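Gene 2 protein (Enterobacteria phage Sf6, PDB 5C12) is the large terminase subunit of a DNA-packaging virus, present here as its metal-dependent nuclease domain, which probably cuts viral DNA by a two-metal-ion mechanism. Local coordinates at residues Leu29-Asp34 with Ala186-Glu191; Phe172-Ala177 with Leu231-Ala236. The protein carries 1 engineered substitution. One frame throughout, in Å; residues are numbered along the deposited sequence.

Contact 1 of 2, residues Leu29-Asp34 with Ala186-Glu191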
loop_
_atom_site.group_PDB
_atom_site.type_symbol
_atom_site.label_atom_id
_atom_site.label_comp_id
_atom_site.label_asym_id
_atom_site.label_seq_id
_atom_site.Cartn_x
_atom_site.Cartn_y
_atom_site.Cartn_z
ATOM N N LEU A 29 2.635 12.018 -7.437
ATOM C CA LEU A 29 1.431 11.958 -6.593
ATOM C C LEU A 29 0.423 13.039 -6.989
ATOM O O LEU A 29 -0.783 12.794 -7.042
ATOM C CB LEU A 29 1.811 12.095 -5.113
ATOM C CG LEU A 29 2.736 10.986 -4.593
ATOM C CD1 LEU A 29 3.255 11.361 -3.212
ATOM C CD2 LEU A 29 2.013 9.650 -4.560
ATOM N N GLU A 30 0.921 14.230 -7.278
ATOM C CA GLU A 30 0.049 15.294 -7.740
ATOM C C GLU A 30 -0.592 14.916 -9.086
ATOM O O GLU A 30 -1.792 15.107 -9.281
ATOM C CB GLU A 30 0.827 16.596 -7.879
ATOM C CG GLU A 30 1.444 17.150 -6.596
ATOM C CD GLU A 30 0.408 17.484 -5.541
ATOM O OE1 GLU A 30 -0.773 17.703 -5.895
ATOM O OE2 GLU A 30 0.781 17.513 -4.349
ATOM N N ALA A 31 0.206 14.385 -10.010
ATOM C CA ALA A 31 -0.325 13.930 -11.313
ATOM C C ALA A 31 -1.377 12.831 -11.132
ATOM O O ALA A 31 -2.412 12.809 -11.809
ATOM C CB ALA A 31 0.792 13.432 -12.200
ATOM N N ALA A 32 -1.113 11.916 -10.207
ATOM C CA ALA A 32 -1.994 10.792 -9.967
ATOM C C ALA A 32 -3.289 11.170 -9.282
ATOM O O ALA A 32 -4.235 10.382 -9.270
ATOM C CB ALA A 32 -1.280 9.742 -9.146
ATOM N N THR A 33 -3.333 12.348 -8.682
ATOM C CA THR A 33 -4.562 12.833 -8.061
ATOM C C THR A 33 -5.598 13.060 -9.154
ATOM O O THR A 33 -5.356 13.817 -10.094
ATOM C CB THR A 33 -4.296 14.118 -7.267
ATOM O OG1 THR A 33 -3.318 13.839 -6.247
ATOM C CG2 THR A 33 -5.573 14.618 -6.614
ATOM N N ASP A 34 -6.709 12.328 -9.055
ATOM C CA ASP A 34 -7.783 12.390 -10.043
ATOM C C ASP A 34 -7.299 12.070 -11.463
ATOM O O ASP A 34 -7.882 12.532 -12.449
ATOM C CB ASP A 34 -8.489 13.761 -9.990
ATOM C CG ASP A 34 -9.382 13.924 -8.778
ATOM O OD1 ASP A 34 -9.815 12.906 -8.175
ATOM O OD2 ASP A 34 -9.679 15.096 -8.433
ATOM N N ALA A 186 1.693 9.421 -18.191
ATOM C CA ALA A 186 0.476 9.518 -18.977
ATOM C C ALA A 186 -0.193 10.887 -18.825
ATOM O O ALA A 186 -0.627 11.490 -19.804
ATOM C CB ALA A 186 -0.493 8.422 -18.543
ATOM N N VAL A 187 -0.262 11.362 -17.593
ATOM C CA VAL A 187 -0.968 12.595 -17.265
ATOM C C VAL A 187 -0.181 13.821 -17.736
ATOM O O VAL A 187 -0.758 14.768 -18.287
ATOM C CB VAL A 187 -1.215 12.695 -15.750
ATOM C CG1 VAL A 187 -1.704 14.104 -15.357
ATOM C CG2 VAL A 187 -2.212 11.653 -15.313
ATOM N N VAL A 188 1.126 13.812 -17.499
ATOM C CA VAL A 188 1.957 15.005 -17.706
ATOM C C VAL A 188 2.690 14.978 -19.046
ATOM O O VAL A 188 2.965 16.024 -19.626
ATOM C CB VAL A 188 2.970 15.194 -16.543
ATOM C CG1 VAL A 188 3.862 16.396 -16.758
ATOM C CG2 VAL A 188 2.238 15.315 -15.203
ATOM N N HIS A 189 3.021 13.789 -19.551
ATOM C CA HIS A 189 3.742 13.676 -20.818
ATOM C C HIS A 189 2.929 13.059 -21.953
ATOM O O HIS A 189 3.444 12.864 -23.042
ATOM C CB HIS A 189 5.029 12.893 -20.627
ATOM C CG HIS A 189 6.009 13.571 -19.727
ATOM N ND1 HIS A 189 6.980 14.428 -20.206
ATOM C CD2 HIS A 189 6.156 13.538 -18.384
ATOM C CE1 HIS A 189 7.696 14.875 -19.187
ATOM N NE2 HIS A 189 7.218 14.352 -18.075
ATOM N N GLY A 190 1.662 12.748 -21.700
ATOM C CA GLY A 190 0.793 12.218 -22.740
ATOM C C GLY A 190 1.201 10.852 -23.276
ATOM O O GLY A 190 0.832 10.495 -24.395
ATOM N N GLU A 191 1.939 10.086 -22.472
ATOM C CA GLU A 191 2.373 8.741 -22.855
ATOM C C GLU A 191 1.371 7.683 -22.414
ATOM O O GLU A 191 1.146 7.459 -21.216
ATOM C CB GLU A 191 3.750 8.436 -22.282
ATOM C CG GLU A 191 4.824 9.336 -22.879
ATOM C CD GLU A 191 6.170 9.221 -22.208
ATOM O OE1 GLU A 191 6.308 8.506 -21.201
ATOM O OE2 GLU A 191 7.111 9.887 -22.695
#
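The methyl of A31 points toward V187 and V188 of helix 168-189, which each turn a branch toward it. V188 reaches the methyl with CG2, the branch lying beside its own backbone N, and A31 CB sits 3.8 Å from V188 CG2. V187 comes in differently: CG1, set anti to the backbone N (chi1 169°), lies 4.1 Å from A31 CB, while CG2 comes to 3.7 Å from the carbonyl oxygen A31 O. V187 therefore packs against both the methyl and the carbonyl of one residue, and with no bulk on A31 the backbones come close, A31 CA to V187 CA being 6.1 Å. In the RNase H-like nuclease domain this is mostly apolar packing, with one methyl against a carbonyl oxygen, away from the metal site; it joins helix 26-32, the first of this domain, to the late part of helix 168-189. A31 O accepts a hydrogen bond from K38 NZ, whose helix 35-39 adds L39 and A35 to the surroundings of V187. Just after A32, T33 OG1 donates to L29 O over 2.9 Å, tilted 27° from the carbonyl plane.

Contact 2 of 2, residues Phe172-Ala177 with Leu231-Ala236. Engineered in segment 231-236: A236 (natural residue Lys).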
loop_
_atom_site.group_PDB
_atom_site.type_symbol
_atom_site.label_atom_id
_atom_site.label_comp_id
_atom_site.label_asym_id
_atom_site.label_seq_id
_atom_site.Cartn_x
_atom_site.Cartn_y
_atom_site.Cartn_z
ATOM N N PHE A 172 6.393 -4.577 -3.250
ATOM C CA PHE A 172 5.110 -3.893 -3.372
ATOM C C PHE A 172 5.211 -2.393 -3.270
ATOM O O PHE A 172 4.397 -1.707 -3.897
ATOM C CB PHE A 172 4.053 -4.549 -2.486
ATOM C CG PHE A 172 3.715 -5.911 -2.980
ATOM C CD1 PHE A 172 3.011 -6.050 -4.164
ATOM C CD2 PHE A 172 4.216 -7.044 -2.369
ATOM C CE1 PHE A 172 2.738 -7.283 -4.682
ATOM C CE2 PHE A 172 3.947 -8.299 -2.890
ATOM C CZ PHE A 172 3.217 -8.414 -4.051
ATOM N N TYR A 173 6.204 -1.846 -2.564
ATOM C CA TYR A 173 6.419 -0.400 -2.635
ATOM C C TYR A 173 6.855 -0.004 -4.050
ATOM O O TYR A 173 6.451 1.046 -4.553
ATOM C CB TYR A 173 7.427 0.107 -1.599
ATOM C CG TYR A 173 6.789 0.749 -0.391
ATOM C CD1 TYR A 173 5.986 1.870 -0.543
ATOM C CD2 TYR A 173 6.959 0.242 0.905
ATOM C CE1 TYR A 173 5.404 2.458 0.506
ATOM C CE2 TYR A 173 6.359 0.838 1.988
ATOM C CZ TYR A 173 5.569 1.959 1.777
ATOM O OH TYR A 173 4.940 2.567 2.820
ATOM N N TYR A 174 7.651 -0.834 -4.719
ATOM C CA TYR A 174 8.032 -0.528 -6.099
ATOM C C TYR A 174 6.874 -0.770 -7.079
ATOM O O TYR A 174 6.815 -0.121 -8.117
ATOM C CB TYR A 174 9.295 -1.292 -6.516
ATOM C CG TYR A 174 10.546 -0.544 -6.142
ATOM C CD1 TYR A 174 11.020 0.486 -6.953
ATOM C CD2 TYR A 174 11.231 -0.810 -4.955
ATOM C CE1 TYR A 174 12.152 1.196 -6.601
ATOM C CE2 TYR A 174 12.365 -0.099 -4.609
ATOM C CZ TYR A 174 12.820 0.905 -5.432
ATOM O OH TYR A 174 13.953 1.614 -5.083
ATOM N N ALA A 175 5.963 -1.691 -6.762
ATOM C CA ALA A 175 4.759 -1.847 -7.563
ATOM C C ALA A 175 3.993 -0.530 -7.524
ATOM O O ALA A 175 3.498 -0.048 -8.551
ATOM C CB ALA A 175 3.883 -2.996 -7.026
ATOM N N LEU A 176 3.916 0.038 -6.342
ATOM C CA LEU A 176 3.241 1.323 -6.153
ATOM C C LEU A 176 3.988 2.415 -6.929
ATOM O O LEU A 176 3.385 3.196 -7.679
ATOM C CB LEU A 176 3.172 1.643 -4.673
ATOM C CG LEU A 176 2.644 3.014 -4.233
ATOM C CD1 LEU A 176 1.255 3.203 -4.816
ATOM C CD2 LEU A 176 2.626 3.098 -2.721
ATOM N N ALA A 177 5.305 2.483 -6.738
ATOM C CA ALA A 177 6.095 3.505 -7.389
ATOM C C ALA A 177 5.988 3.401 -8.907
ATOM O O ALA A 177 5.874 4.419 -9.592
ATOM C CB ALA A 177 7.526 3.448 -6.935
ATOM N N LEU A 231 17.026 -4.455 -4.482
ATOM C CA LEU A 231 16.291 -3.289 -4.010
ATOM C C LEU A 231 15.767 -3.612 -2.619
ATOM O O LEU A 231 15.120 -4.637 -2.399
ATOM C CB LEU A 231 15.151 -2.931 -4.964
ATOM C CG LEU A 231 15.605 -2.411 -6.334
ATOM C CD1 LEU A 231 14.399 -2.254 -7.248
ATOM C CD2 LEU A 231 16.403 -1.130 -6.229
ATOM N N GLU A 232 16.037 -2.719 -1.680
ATOM C CA GLU A 232 15.602 -2.885 -0.314
ATOM C C GLU A 232 15.298 -1.490 0.233
ATOM O O GLU A 232 15.961 -0.524 -0.140
ATOM C CB GLU A 232 16.689 -3.564 0.521
ATOM C CG GLU A 232 16.245 -3.920 1.926
ATOM C CD GLU A 232 17.337 -4.564 2.773
ATOM O OE1 GLU A 232 18.480 -4.756 2.292
ATOM O OE2 GLU A 232 17.042 -4.847 3.955
ATOM N N LEU A 233 14.293 -1.396 1.090
ATOM C CA LEU A 233 13.878 -0.117 1.669
ATOM C C LEU A 233 14.257 -0.015 3.139
ATOM O O LEU A 233 14.437 -1.021 3.813
ATOM C CB LEU A 233 12.376 0.045 1.520
ATOM C CG LEU A 233 11.928 0.003 0.064
ATOM C CD1 LEU A 233 10.414 0.050 0.011
ATOM C CD2 LEU A 233 12.546 1.119 -0.756
ATOM N N MET A 234 14.394 1.206 3.634
ATOM C CA MET A 234 14.572 1.409 5.058
ATOM C C MET A 234 13.329 0.915 5.772
ATOM O O MET A 234 12.201 1.085 5.295
ATOM C CB MET A 234 14.760 2.891 5.381
ATOM C CG MET A 234 16.053 3.500 4.903
ATOM S SD MET A 234 16.224 5.208 5.468
ATOM C CE MET A 234 15.943 5.045 7.219
ATOM N N THR A 235 13.537 0.296 6.928
ATOM C CA THR A 235 12.431 -0.108 7.776
ATOM C C THR A 235 11.926 1.111 8.544
ATOM O O THR A 235 12.621 2.137 8.632
ATOM C CB THR A 235 12.895 -1.126 8.820
ATOM O OG1 THR A 235 13.905 -0.531 9.643
ATOM C CG2 THR A 235 13.458 -2.368 8.145
ATOM N N ALA A 236 10.725 0.994 9.099
ATOM C CA ALA A 236 10.184 2.044 9.954
ATOM C C ALA A 236 11.145 2.370 11.095
ATOM O O ALA A 236 11.351 3.528 11.425
ATOM C CB ALA A 236 8.826 1.629 10.511
#
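L231 and L233 lean on two consecutive tyrosines of helix 168-189, Y174 and Y173, where the extended segment leading into helix 236-243 passes the long helix beside the metal site of the RNase H-like nuclease domain. One interaction is a CH-pi contact: L231 CD1 stands over the face of the Y174 ring, 3.9 Å from its centroid and only 10° off the ring normal. The leucine side chain runs at about a right angle to that of the tyrosine, and its other branch continues to the phenol end, with L231 CD2 at 3.9 Å from Y174 OH. The remaining contacts are apolar, and L233 makes them by dividing its branches between the two tyrosines. Its CD2 lies 4.0 Å from Y174 CE2, while CD1 goes to the root of Y173 and approaches the ring of Y173 itself obliquely. A chi1 of -101° for Y173, away from the usual staggered value, accompanies this close fit.

Y173 OH is hydrogen-bonded to OD1 of D252, a magnesium ligand here, so L233 packs against a second-shell residue that probably helps to position this aspartate. E232, whose CB leaves the backbone away from the helix, forms a salt bridge with R166. The tightest approach across the two segments is that of L233 CD1 to Y173 CB, at 3.4 Å.

From the N terminus, the chain leaves helix 26-32, runs through five of the six strands of the mixed sheet and enters helix 168-189. Its segment 172-177 is reached first, and contact 1 closes farther along the same helix, 152 residues after segment 29-34. The chain then passes strand 200-201 and helix 208-218 before segment 231-236 returns to the helix, closing contact 2 across 54 residues. The two closures cross, because segment 172-177 lies within the first loop and segment 231-236 beyond it. Helix 168-189 is thus shared: contact 1 ties it to helix 26-32, the first of this domain, contact 2 to the approach to helix 236-243, with centres 21 Å apart.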